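PDB 5MPT: citrinin polyketide synthase from Monascus purpureus, which builds the keto-aldehyde precursor of the mycotoxin citrinin from four malonyl units and probably an acetyl starter, the C-methyltransferase domain being the part in this structure. Local coordinates for residues 136-141 with 178-183; 143-148 with 324-329; 149-152 with 156-159. All coordinates share one frame; numbering follows the deposited sequence.

The three contacts follow helix 136-146 and the chain after it; contacts 1 and 2 lie near the methyltransferase site, contact 3 away from it. Contacts 1 and 2 are buried and share that helix, its early turns meeting 178-183 and its late residues meeting 324-329; Ile326 CD1 also packs on Leu141, so the two adjoin. Contact 1 is polar, a glutamate-serine hydrogen bond with two bridging waters, whereas contact 2 is mostly apolar around a single water. Contact 3, partly buried and farther from the chain's centre, is a local turn held by the backbone and flanked by charged side chains. Phe149 and Cys152 of its helix lean on Phe325 and Leu329 of contact 2.

Contact 1: residues 136-141 with 178-183; sequences AAEHKL and AKSPIN
The backbones come closest at Ala137 and Ser180, whose CA atoms are 6.6 Å apart, where the first turns of helix 136-146 face the N-terminal end of helix 181-198. Helix 136-146, in the largely helical part ahead of the Rossmann-like methyltransferase fold, here meets the N-cap of helix 181-198, a short way from the active-site Tyr177. Ser180 occupies that N-cap position, but its hydroxyl is turned to the other helix and makes no capping bond. Ser180 OG donates to Glu138 OE1 over 2.5 Å, meeting the carboxylate on its syn side and 15° out of its plane. Glu138 gets there with CG set between its backbone N and carbonyl carbon (chi1 56°) and a bend at chi2, which carries the carboxylate across to the serine. Its other oxygen, Glu138 OE2, is also bonded to Tyr40 OH of helix 40-62, so both carboxylate oxygens of this buried residue have polar partners. Ala137 CB lies alongside the serine hydroxyl, and the CG2 branch of Ile182 comes to 3.9 Å from Glu138 OE2, the two side chains crossing at a slant. Two waters complete the polar link. One accepts from Ala137 N and donates to Ser180 OG; the other donates to Glu138 OE2 at 2.8 Å and accepts from the backbone Ile182 N at 2.9 Å.

Contact 2: residues 143-148 with 324-329; sequences SLTGSK and DFIFGL
A helix-helix packing contact joins late residues of helix 136-146 to helix 321-327 and the turn after it, which follow strand 309-316 of the methyltransferase sheet. Thr145 is the central side chain and uses its branches separately. Its hydroxyl, placed between the backbone N and the carbonyl carbon (chi1 58°), lies against Ile326, with OG1 3.8 Å from Ile326 CG1; the two side chains cross at about a right angle. On its hydrocarbon side, Thr145 CB is 3.8 Å from Leu329 CD1, and these side chains slide past each other in opposite directions. Gly146 lets the Phe325 ring come close to the helix backbone: Gly146 CA meets the ring obliquely, 3.6 Å from Phe325 CE2. Phe325 has its ring trans to the main-chain nitrogen (chi1 179°), which sends it toward Gly146. One water, 2.6 Å from Thr145 OG1 and donating to Phe325 O at 2.9 Å, gives the threonine hydroxyl and a helix carbonyl a shared polar partner within an otherwise apolar interface. This water also sits over one face of the Phe325 ring, toward the rim. Around this core, helix 40-62 packs on Phe325 through Cys52, His55 and Ile56, Ile163 of helix 159-164 touches both Thr145 and Ile326, and Phe149 at the start of helix 149-154 stacks on the Phe325 ring.

Contact 3: residues 149-152 with 156-159; sequences FADC and KEDG
Asp151 lies side by side with both Lys156 and Glu157, each pair pointing the same way, where the chain leaves the short helix 149-154 and heads for helix 159-164. The lysine, its CG trans to the main-chain nitrogen (chi1 -177°) and its chain extended from there onward, runs along the aspartate and presents its methylenes to the carboxylate: Lys156 CD is 3.6 Å from Asp151 OD1. On the glutamate side the meeting is between carbon atoms, Glu157 CG lying 3.6 Å from Asp151 CB. A bend at chi2 then turns the glutamate's end away from the helix, and the two carboxylate planes are inclined by 33°. Cys152 brings its sulfur to the start of helix 159-164, with SG 3.9 Å from Gly159 N, while Cys152 CA makes a nearly straight CA-H...O contact with Glu157 O at 3.3 Å. Between the main chains, Glu157 N donates to Asp151 O over 3.0 Å. The N-H points almost directly at the oxygen (172°), yet the nitrogen stands well above the carbonyl plane. Just beyond, Asp158 caps helix 159-164 through a bond from Gln161 N to its OD2. At 4.2 Å, Asp151 OD2 and Lys156 NZ are too far apart for a salt bridge, although the lysine probably still offsets some of the aspartate's charge; Glu157 OE2, 4.6 Å from Asp151 OD2, probably works against this. The chemistry is consistent with a turn held largely by its backbone and by methylene packing, with electrostatics in a secondary part.

Contact 1: residues 136-141 with 178-183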
loop_
_atom_site.group_PDB
_atom_site.type_symbol
_atom_site.label_atom_id
_atom_site.label_comp_id
_atom_site.label_asym_id
_atom_site.label_seq_id
_atom_site.Cartn_x
_atom_site.Cartn_y
_atom_site.Cartn_z
ATOM N N ALA A 136 -8.696 -13.602 -1.453
ATOM C CA ALA A 136 -8.839 -14.214 -0.145
ATOM C C ALA A 136 -7.942 -13.566 0.891
ATOM O O ALA A 136 -8.351 -13.431 2.056
ATOM C CB ALA A 136 -8.550 -15.715 -0.220
ATOM N N ALA A 137 -6.717 -13.197 0.517
ATOM C CA ALA A 137 -5.718 -12.861 1.522
ATOM C C ALA A 137 -6.161 -11.687 2.389
ATOM O O ALA A 137 -6.011 -11.735 3.605
ATOM C CB ALA A 137 -4.364 -12.576 0.854
ATOM N N GLU A 138 -6.671 -10.607 1.786
ATOM C CA GLU A 138 -7.041 -9.438 2.573
ATOM C C GLU A 138 -8.282 -9.688 3.399
ATOM O O GLU A 138 -8.489 -9.025 4.424
ATOM C CB GLU A 138 -7.283 -8.221 1.694
ATOM C CG GLU A 138 -8.319 -8.399 0.610
ATOM C CD GLU A 138 -7.687 -8.659 -0.732
ATOM O OE1 GLU A 138 -6.760 -9.509 -0.775
ATOM O OE2 GLU A 138 -8.152 -8.033 -1.700
ATOM N N HIS A 139 -9.115 -10.621 2.971
ATOM C CA HIS A 139 -10.299 -10.969 3.756
ATOM C C HIS A 139 -9.927 -11.814 4.963
ATOM O O HIS A 139 -10.474 -11.617 6.059
ATOM C CB HIS A 139 -11.287 -11.662 2.822
ATOM C CG HIS A 139 -11.715 -10.771 1.713
ATOM N ND1 HIS A 139 -12.046 -11.231 0.453
ATOM C CD2 HIS A 139 -11.794 -9.422 1.654
ATOM C CE1 HIS A 139 -12.358 -10.201 -0.311
ATOM N NE2 HIS A 139 -12.192 -9.091 0.383
ATOM N N LYS A 140 -8.988 -12.745 4.788
ATOM C CA LYS A 140 -8.461 -13.475 5.928
ATOM C C LYS A 140 -7.775 -12.523 6.900
ATOM O O LYS A 140 -7.943 -12.654 8.124
ATOM C CB LYS A 140 -7.481 -14.551 5.467
ATOM C CG LYS A 140 -8.055 -15.640 4.585
ATOM C CD LYS A 140 -6.965 -16.668 4.269
ATOM C CE LYS A 140 -7.433 -17.766 3.339
ATOM N NZ LYS A 140 -6.249 -18.463 2.727
ATOM N N LEU A 141 -6.986 -11.572 6.384
ATOM C CA LEU A 141 -6.348 -10.603 7.264
ATOM C C LEU A 141 -7.390 -9.767 7.992
ATOM O O LEU A 141 -7.208 -9.414 9.163
ATOM C CB LEU A 141 -5.404 -9.703 6.476
ATOM C CG LEU A 141 -4.353 -8.908 7.264
ATOM C CD1 LEU A 141 -3.412 -9.833 8.003
ATOM C CD2 LEU A 141 -3.611 -8.023 6.302
ATOM N N ALA A 178 1.776 -9.529 -2.593
ATOM C CA ALA A 178 2.261 -10.115 -3.840
ATOM C C ALA A 178 1.147 -10.648 -4.725
ATOM O O ALA A 178 1.192 -10.445 -5.948
ATOM C CB ALA A 178 3.229 -11.269 -3.538
ATOM N N LYS A 179 0.168 -11.328 -4.131
ATOM C CA LYS A 179 -0.770 -12.141 -4.893
ATOM C C LYS A 179 -2.132 -11.487 -5.092
ATOM O O LYS A 179 -2.726 -11.637 -6.168
ATOM C CB LYS A 179 -0.971 -13.508 -4.227
ATOM C CG LYS A 179 0.281 -14.341 -4.142
ATOM C CD LYS A 179 0.022 -15.758 -3.620
ATOM C CE LYS A 179 1.331 -16.475 -3.259
ATOM N NZ LYS A 179 2.373 -15.557 -2.659
ATOM N N SER A 180 -2.654 -10.802 -4.089
ATOM C CA SER A 180 -3.956 -10.165 -4.212
ATOM C C SER A 180 -3.976 -9.206 -5.401
ATOM O O SER A 180 -3.123 -8.309 -5.489
ATOM C CB SER A 180 -4.315 -9.403 -2.948
ATOM O OG SER A 180 -4.679 -10.302 -1.923
ATOM N N PRO A 181 -4.948 -9.350 -6.318
ATOM C CA PRO A 181 -5.058 -8.421 -7.447
ATOM C C PRO A 181 -4.978 -6.948 -7.059
ATOM O O PRO A 181 -4.395 -6.160 -7.801
ATOM C CB PRO A 181 -6.423 -8.799 -8.051
ATOM C CG PRO A 181 -6.519 -10.249 -7.814
ATOM C CD PRO A 181 -5.965 -10.418 -6.394
ATOM N N ILE A 182 -5.504 -6.554 -5.895
ATOM C CA ILE A 182 -5.516 -5.140 -5.531
ATOM C C ILE A 182 -4.102 -4.566 -5.507
ATOM O O ILE A 182 -3.910 -3.363 -5.718
ATOM C CB ILE A 182 -6.220 -4.953 -4.166
ATOM C CG1 ILE A 182 -6.383 -3.476 -3.797
ATOM C CG2 ILE A 182 -5.427 -5.612 -3.024
ATOM C CD1 ILE A 182 -7.233 -2.690 -4.719
ATOM N N ASN A 183 -3.096 -5.408 -5.269
ATOM C CA ASN A 183 -1.699 -5.018 -5.409
ATOM C C ASN A 183 -1.039 -5.546 -6.684
ATOM O O ASN A 183 -0.236 -4.838 -7.292
ATOM C CB ASN A 183 -0.905 -5.511 -4.212
ATOM C CG ASN A 183 -1.142 -4.666 -2.992
ATOM O OD1 ASN A 183 -1.036 -3.444 -3.028
ATOM N ND2 ASN A 183 -1.508 -5.305 -1.910
HETATM O O HOH W 1 -5.370 -12.940 -2.152
HETATM O O HOH W 2 -7.216 -8.278 -4.342
#

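Contact 2: residues 143-148 with 324-329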
loop_
_atom_site.group_PDB
_atom_site.type_symbol
_atom_site.label_atom_id
_atom_site.label_comp_id
_atom_site.label_asym_id
_atom_site.label_seq_id
_atom_site.Cartn_x
_atom_site.Cartn_y
_atom_site.Cartn_z
ATOM N N SER A 143 -10.276 -10.663 9.077
ATOM C CA SER A 143 -10.792 -11.361 10.245
ATOM C C SER A 143 -9.719 -11.659 11.291
ATOM O O SER A 143 -10.042 -11.741 12.492
ATOM C CB SER A 143 -11.500 -12.642 9.808
ATOM O OG SER A 143 -12.788 -12.314 9.332
ATOM N N LEU A 144 -8.454 -11.794 10.873
ATOM C CA LEU A 144 -7.363 -12.069 11.809
ATOM C C LEU A 144 -7.254 -10.973 12.861
ATOM O O LEU A 144 -7.226 -11.248 14.078
ATOM C CB LEU A 144 -6.045 -12.225 11.037
ATOM C CG LEU A 144 -4.782 -12.604 11.829
ATOM C CD1 LEU A 144 -3.671 -13.076 10.892
ATOM C CD2 LEU A 144 -4.231 -11.450 12.627
ATOM N N THR A 145 -7.224 -9.716 12.428
ATOM C CA THR A 145 -7.255 -8.640 13.417
ATOM C C THR A 145 -8.681 -8.337 13.838
ATOM O O THR A 145 -8.932 -8.047 15.009
ATOM C CB THR A 145 -6.596 -7.361 12.875
ATOM O OG1 THR A 145 -7.260 -6.946 11.681
ATOM C CG2 THR A 145 -5.123 -7.587 12.561
ATOM N N GLY A 146 -9.621 -8.423 12.893
ATOM C CA GLY A 146 -11.002 -8.038 13.159
ATOM C C GLY A 146 -11.651 -8.832 14.275
ATOM O O GLY A 146 -12.427 -8.282 15.058
ATOM N N SER A 147 -11.369 -10.141 14.347
ATOM C CA SER A 147 -11.914 -10.983 15.404
ATOM C C SER A 147 -11.304 -10.664 16.756
ATOM O O SER A 147 -11.854 -11.086 17.774
ATOM C CB SER A 147 -11.672 -12.456 15.090
ATOM O OG SER A 147 -10.282 -12.738 15.146
ATOM N N LYS A 148 -10.173 -9.961 16.794
ATOM C CA LYS A 148 -9.539 -9.564 18.042
ATOM C C LYS A 148 -9.561 -8.047 18.207
ATOM O O LYS A 148 -8.687 -7.469 18.858
ATOM C CB LYS A 148 -8.098 -10.077 18.119
ATOM C CG LYS A 148 -7.910 -11.561 17.833
ATOM C CD LYS A 148 -8.051 -12.454 19.045
ATOM C CE LYS A 148 -7.725 -13.907 18.681
ATOM N NZ LYS A 148 -8.629 -14.467 17.613
ATOM N N ASP A 324 -7.790 0.536 5.986
ATOM C CA ASP A 324 -7.834 1.312 7.224
ATOM C C ASP A 324 -8.132 0.437 8.432
ATOM O O ASP A 324 -7.548 0.614 9.501
ATOM C CB ASP A 324 -8.875 2.418 7.120
ATOM C CG ASP A 324 -8.349 3.617 6.383
ATOM O OD1 ASP A 324 -7.233 4.035 6.737
ATOM O OD2 ASP A 324 -9.039 4.133 5.478
ATOM N N PHE A 325 -9.074 -0.486 8.298
ATOM C CA PHE A 325 -9.530 -1.268 9.444
ATOM C C PHE A 325 -8.394 -2.081 10.046
ATOM O O PHE A 325 -8.303 -2.233 11.271
ATOM C CB PHE A 325 -10.657 -2.185 8.999
ATOM C CG PHE A 325 -11.208 -3.064 10.086
ATOM C CD1 PHE A 325 -11.781 -2.521 11.224
ATOM C CD2 PHE A 325 -11.159 -4.449 9.978
ATOM C CE1 PHE A 325 -12.295 -3.338 12.207
ATOM C CE2 PHE A 325 -11.685 -5.267 10.963
ATOM C CZ PHE A 325 -12.216 -4.701 12.094
ATOM N N ILE A 326 -7.517 -2.609 9.197
ATOM C CA ILE A 326 -6.397 -3.428 9.646
ATOM C C ILE A 326 -5.198 -2.574 9.984
ATOM O O ILE A 326 -4.650 -2.662 11.079
ATOM C CB ILE A 326 -5.985 -4.437 8.572
ATOM C CG1 ILE A 326 -7.166 -5.345 8.251
ATOM C CG2 ILE A 326 -4.748 -5.228 9.019
ATOM C CD1 ILE A 326 -6.987 -6.209 7.028
ATOM N N PHE A 327 -4.715 -1.828 8.997
ATOM C CA PHE A 327 -3.478 -1.098 9.191
ATOM C C PHE A 327 -3.641 0.056 10.150
ATOM O O PHE A 327 -2.657 0.466 10.782
ATOM C CB PHE A 327 -2.950 -0.622 7.841
ATOM C CG PHE A 327 -2.399 -1.735 7.000
ATOM C CD1 PHE A 327 -3.210 -2.452 6.148
ATOM C CD2 PHE A 327 -1.046 -2.037 7.042
ATOM C CE1 PHE A 327 -2.702 -3.494 5.379
ATOM C CE2 PHE A 327 -0.522 -3.060 6.250
ATOM C CZ PHE A 327 -1.343 -3.784 5.430
ATOM N N GLY A 328 -4.867 0.546 10.335
ATOM C CA GLY A 328 -5.062 1.615 11.274
ATOM C C GLY A 328 -4.749 1.224 12.699
ATOM O O GLY A 328 -4.575 2.111 13.540
ATOM N N LEU A 329 -4.619 -0.075 12.977
ATOM C CA LEU A 329 -4.212 -0.564 14.285
ATOM C C LEU A 329 -2.719 -0.410 14.537
ATOM O O LEU A 329 -2.283 -0.656 15.675
ATOM C CB LEU A 329 -4.535 -2.047 14.439
ATOM C CG LEU A 329 -5.989 -2.490 14.520
ATOM C CD1 LEU A 329 -6.042 -3.989 14.446
ATOM C CD2 LEU A 329 -6.585 -1.994 15.825
HETATM O O HOH W 3 -8.736 -4.885 12.413
#

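Contact 3: residues 149-152 with 156-159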
loop_
_atom_site.group_PDB
_atom_site.type_symbol
_atom_site.label_atom_id
_atom_site.label_comp_id
_atom_site.label_asym_id
_atom_site.label_seq_id
_atom_site.Cartn_x
_atom_site.Cartn_y
_atom_site.Cartn_z
ATOM N N PHE A 149 -10.568 -7.393 17.632
ATOM C CA PHE A 149 -10.548 -5.938 17.520
ATOM C C PHE A 149 -10.691 -5.263 18.873
ATOM O O PHE A 149 -9.983 -4.294 19.163
ATOM C CB PHE A 149 -11.651 -5.465 16.577
ATOM C CG PHE A 149 -11.516 -4.033 16.180
ATOM C CD1 PHE A 149 -10.549 -3.661 15.272
ATOM C CD2 PHE A 149 -12.352 -3.064 16.686
ATOM C CE1 PHE A 149 -10.393 -2.352 14.902
ATOM C CE2 PHE A 149 -12.204 -1.739 16.318
ATOM C CZ PHE A 149 -11.228 -1.396 15.393
ATOM N N ALA A 150 -11.609 -5.742 19.714
ATOM C CA ALA A 150 -11.744 -5.165 21.046
ATOM C C ALA A 150 -10.456 -5.347 21.836
ATOM O O ALA A 150 -9.973 -4.406 22.494
ATOM C CB ALA A 150 -12.946 -5.789 21.770
ATOM N N ASP A 151 -9.858 -6.538 21.769
ATOM C CA ASP A 151 -8.593 -6.743 22.472
ATOM C C ASP A 151 -7.503 -5.797 21.971
ATOM O O ASP A 151 -6.703 -5.294 22.775
ATOM C CB ASP A 151 -8.144 -8.197 22.350
ATOM C CG ASP A 151 -8.903 -9.107 23.270
ATOM O OD1 ASP A 151 -9.749 -8.576 24.025
ATOM O OD2 ASP A 151 -8.648 -10.329 23.253
ATOM N N CYS A 152 -7.435 -5.549 20.651
ATOM C CA CYS A 152 -6.405 -4.660 20.109
ATOM C C CYS A 152 -6.614 -3.217 20.549
ATOM O O CYS A 152 -5.675 -2.565 21.010
ATOM C CB CYS A 152 -6.360 -4.728 18.571
ATOM S SG CYS A 152 -5.653 -6.233 17.955
ATOM N N LYS A 156 -5.050 -5.239 25.078
ATOM C CA LYS A 156 -4.844 -6.623 25.501
ATOM C C LYS A 156 -4.092 -7.417 24.441
ATOM O O LYS A 156 -3.358 -8.351 24.776
ATOM C CB LYS A 156 -6.181 -7.288 25.816
ATOM C CG LYS A 156 -6.051 -8.702 26.325
ATOM C CD LYS A 156 -7.398 -9.290 26.659
ATOM C CE LYS A 156 -7.274 -10.733 27.077
ATOM N NZ LYS A 156 -8.616 -11.296 27.372
ATOM N N GLU A 157 -4.308 -7.104 23.168
ATOM C CA GLU A 157 -3.513 -7.627 22.066
ATOM C C GLU A 157 -2.950 -6.448 21.292
ATOM O O GLU A 157 -3.404 -5.310 21.435
ATOM C CB GLU A 157 -4.345 -8.513 21.115
ATOM C CG GLU A 157 -4.971 -9.734 21.754
ATOM C CD GLU A 157 -4.050 -10.930 21.780
ATOM O OE1 GLU A 157 -2.848 -10.760 21.495
ATOM O OE2 GLU A 157 -4.537 -12.043 22.080
ATOM N N ASP A 158 -1.949 -6.727 20.465
ATOM C CA ASP A 158 -1.338 -5.722 19.609
ATOM C C ASP A 158 -1.464 -6.143 18.146
ATOM O O ASP A 158 -1.129 -7.278 17.781
ATOM C CB ASP A 158 0.129 -5.506 19.991
ATOM C CG ASP A 158 0.793 -4.483 19.113
ATOM O OD1 ASP A 158 0.585 -3.277 19.354
ATOM O OD2 ASP A 158 1.467 -4.888 18.157
ATOM N N GLY A 159 -1.960 -5.226 17.308
ATOM C CA GLY A 159 -2.163 -5.542 15.907
ATOM C C GLY A 159 -0.899 -6.010 15.209
ATOM O O GLY A 159 -0.916 -6.996 14.471
#